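Pyridoxamine 5'-phosphate oxidase-related, FMN-binding protein (Paracoccus denitrificans, PDB 6VNA) probably acts as a noncanonical heme oxygenase that degrades c-type heme, built on the split-barrel fold of the pyridoxamine 5'-phosphate oxidase-like flavoproteins. Local coordinates at residues 24-30 and 75-81. Residues are numbered along the deposited sequence; the frame is centred on the assembly and turned at random.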
# COMPACT_ATOMS: atom_id res chain seq x y z
N ALA A 24 -8.53 -6.03 9.93
CA ALA A 24 -7.80 -4.84 9.42
C ALA A 24 -8.11 -3.59 10.24
O ALA A 24 -9.28 -3.24 10.39
CB ALA A 24 -8.14 -4.62 7.96
N ARG A 25 -7.09 -2.91 10.75
CA ARG A 25 -7.19 -1.56 11.38
C ARG A 25 -6.40 -0.52 10.55
O ARG A 25 -6.72 0.65 10.62
CB ARG A 25 -6.74 -1.66 12.84
CG ARG A 25 -7.58 -2.60 13.69
CD ARG A 25 -9.04 -2.18 13.76
NE ARG A 25 -9.92 -3.03 14.56
CZ ARG A 25 -10.56 -4.11 14.13
NH1 ARG A 25 -10.40 -4.54 12.89
NH2 ARG A 25 -11.34 -4.78 14.96
N HIS A 26 -5.40 -0.94 9.77
CA HIS A 26 -4.54 -0.07 8.93
C HIS A 26 -4.30 -0.75 7.60
O HIS A 26 -4.56 -1.96 7.53
CB HIS A 26 -3.21 0.24 9.63
CG HIS A 26 -3.40 0.81 10.98
ND1 HIS A 26 -3.81 2.11 11.17
CD2 HIS A 26 -3.27 0.26 12.21
CE1 HIS A 26 -3.93 2.35 12.46
NE2 HIS A 26 -3.59 1.23 13.13
N ALA A 27 -3.80 0.00 6.61
CA ALA A 27 -3.42 -0.54 5.30
C ALA A 27 -2.40 0.35 4.61
O ALA A 27 -2.20 1.52 5.04
CB ALA A 27 -4.66 -0.68 4.45
N SER A 28 -1.80 -0.18 3.54
CA SER A 28 -1.09 0.62 2.52
C SER A 28 -2.10 1.00 1.44
O SER A 28 -2.69 0.09 0.85
CB SER A 28 0.08 -0.13 1.95
OG SER A 28 0.99 -0.48 2.95
N LEU A 29 -2.31 2.29 1.20
CA LEU A 29 -3.23 2.76 0.13
C LEU A 29 -2.40 3.23 -1.07
O LEU A 29 -1.41 3.99 -0.87
CB LEU A 29 -4.11 3.88 0.67
CG LEU A 29 -4.91 4.67 -0.37
CD1 LEU A 29 -6.10 3.87 -0.91
CD2 LEU A 29 -5.37 5.98 0.23
N GLY A 30 -2.71 2.69 -2.24
CA GLY A 30 -2.20 3.19 -3.52
C GLY A 30 -3.15 4.21 -4.14
O GLY A 30 -4.36 3.90 -4.33
N GLY A 75 -5.69 1.34 -4.85
CA GLY A 75 -5.17 0.03 -4.38
C GLY A 75 -5.09 -0.04 -2.86
O GLY A 75 -4.82 1.00 -2.21
N LEU A 76 -5.36 -1.21 -2.29
CA LEU A 76 -5.10 -1.49 -0.85
C LEU A 76 -4.27 -2.76 -0.75
O LEU A 76 -4.62 -3.74 -1.47
CB LEU A 76 -6.41 -1.70 -0.08
CG LEU A 76 -7.35 -0.51 0.01
CD1 LEU A 76 -8.72 -0.95 0.52
CD2 LEU A 76 -6.77 0.56 0.92
N LEU A 77 -3.22 -2.72 0.09
CA LEU A 77 -2.57 -3.90 0.71
C LEU A 77 -3.02 -4.02 2.16
O LEU A 77 -2.86 -3.05 2.95
CB LEU A 77 -1.04 -3.75 0.67
CG LEU A 77 -0.27 -4.98 1.13
CD1 LEU A 77 -0.76 -6.23 0.39
CD2 LEU A 77 1.22 -4.80 0.90
N ILE A 78 -3.52 -5.18 2.53
CA ILE A 78 -3.98 -5.49 3.92
C ILE A 78 -3.19 -6.70 4.40
O ILE A 78 -3.27 -7.76 3.78
CB ILE A 78 -5.51 -5.67 3.90
CG1 ILE A 78 -6.18 -4.40 3.39
CG2 ILE A 78 -6.03 -6.10 5.26
CD1 ILE A 78 -7.61 -4.59 2.98
N ALA A 79 -2.37 -6.53 5.41
CA ALA A 79 -1.54 -7.60 6.00
C ALA A 79 -2.08 -7.86 7.40
O ALA A 79 -2.85 -7.03 7.92
CB ALA A 79 -0.08 -7.21 5.99
N ALA A 80 -1.76 -9.03 7.94
CA ALA A 80 -2.02 -9.44 9.33
C ALA A 80 -1.08 -8.63 10.24
O ALA A 80 0.14 -8.87 10.19
CB ALA A 80 -1.80 -10.92 9.44
N GLU A 81 -1.63 -7.70 11.02
CA GLU A 81 -0.83 -6.74 11.82
C GLU A 81 -0.11 -7.50 12.94
O GLU A 81 1.05 -7.15 13.26
CB GLU A 81 -1.71 -5.56 12.26
CG GLU A 81 -2.06 -4.58 11.11
CD GLU A 81 -3.38 -3.79 11.20
OE1 GLU A 81 -3.45 -2.82 12.02
OE2 GLU A 81 -4.34 -4.12 10.45
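Ser-28 and Leu-77 face each other as an antiparallel hydrogen-bonded pair: Ser-28 N gives its hydrogen to Leu-77 O at 3.1 Å and Leu-77 N returns one to Ser-28 O at 3.0 Å. Two residues on, Gly-30 and Gly-75 repeat the exchange with their backbones 4.4 Å apart, CA to CA. Leu-29 and Leu-76 form the non-hydrogen-bonded pair in between.

Beyond the strand pairing, the carboxylate of Glu-81 reaches back to the start of 24-30. Its chain runs extended beyond CG (chi2 152°), which carries Glu-81 OE2 to Arg-25 N for a nearly straight bond of 3.0 Å, accepted on the syn lone pair; His-26 N adds a weak second one. The other oxygen, Glu-81 OE1, lies 3.1 Å from His-26 CD2 at the ring edge, near its plane. The guanidinium of Arg-25 turns elsewhere: NH1 bonds to Ala-24 O and Glu-22 O, NE to Arg-115 O.

Apolar contacts gather on one face. Leu-29 CD1 meets Leu-76 CD2 at 3.8 Å, the two side chains slanting across one another, while Ala-24 CB touches Ile-78 CG2 at 3.7 Å and Ala-27 CB sits more loosely over Ile-78 CG1.

On the other face Ser-28 and Leu-77 turn toward the second subunit, where Ser-28 OG hydrogen-bonds to Ser-28 OG of that subunit, placing this strand pair at the dimer interface. Within the chain, the two strands are adjacent staves of a closed antiparallel barrel, with 39-48 next to 26-32 and 92-101 next to 73-79; their pairing closes part of the six-strand ring, as in the split barrel of the pyridoxamine 5'-phosphate oxidase family, and Leu-21 of helix 11-23 packs on Ile-78.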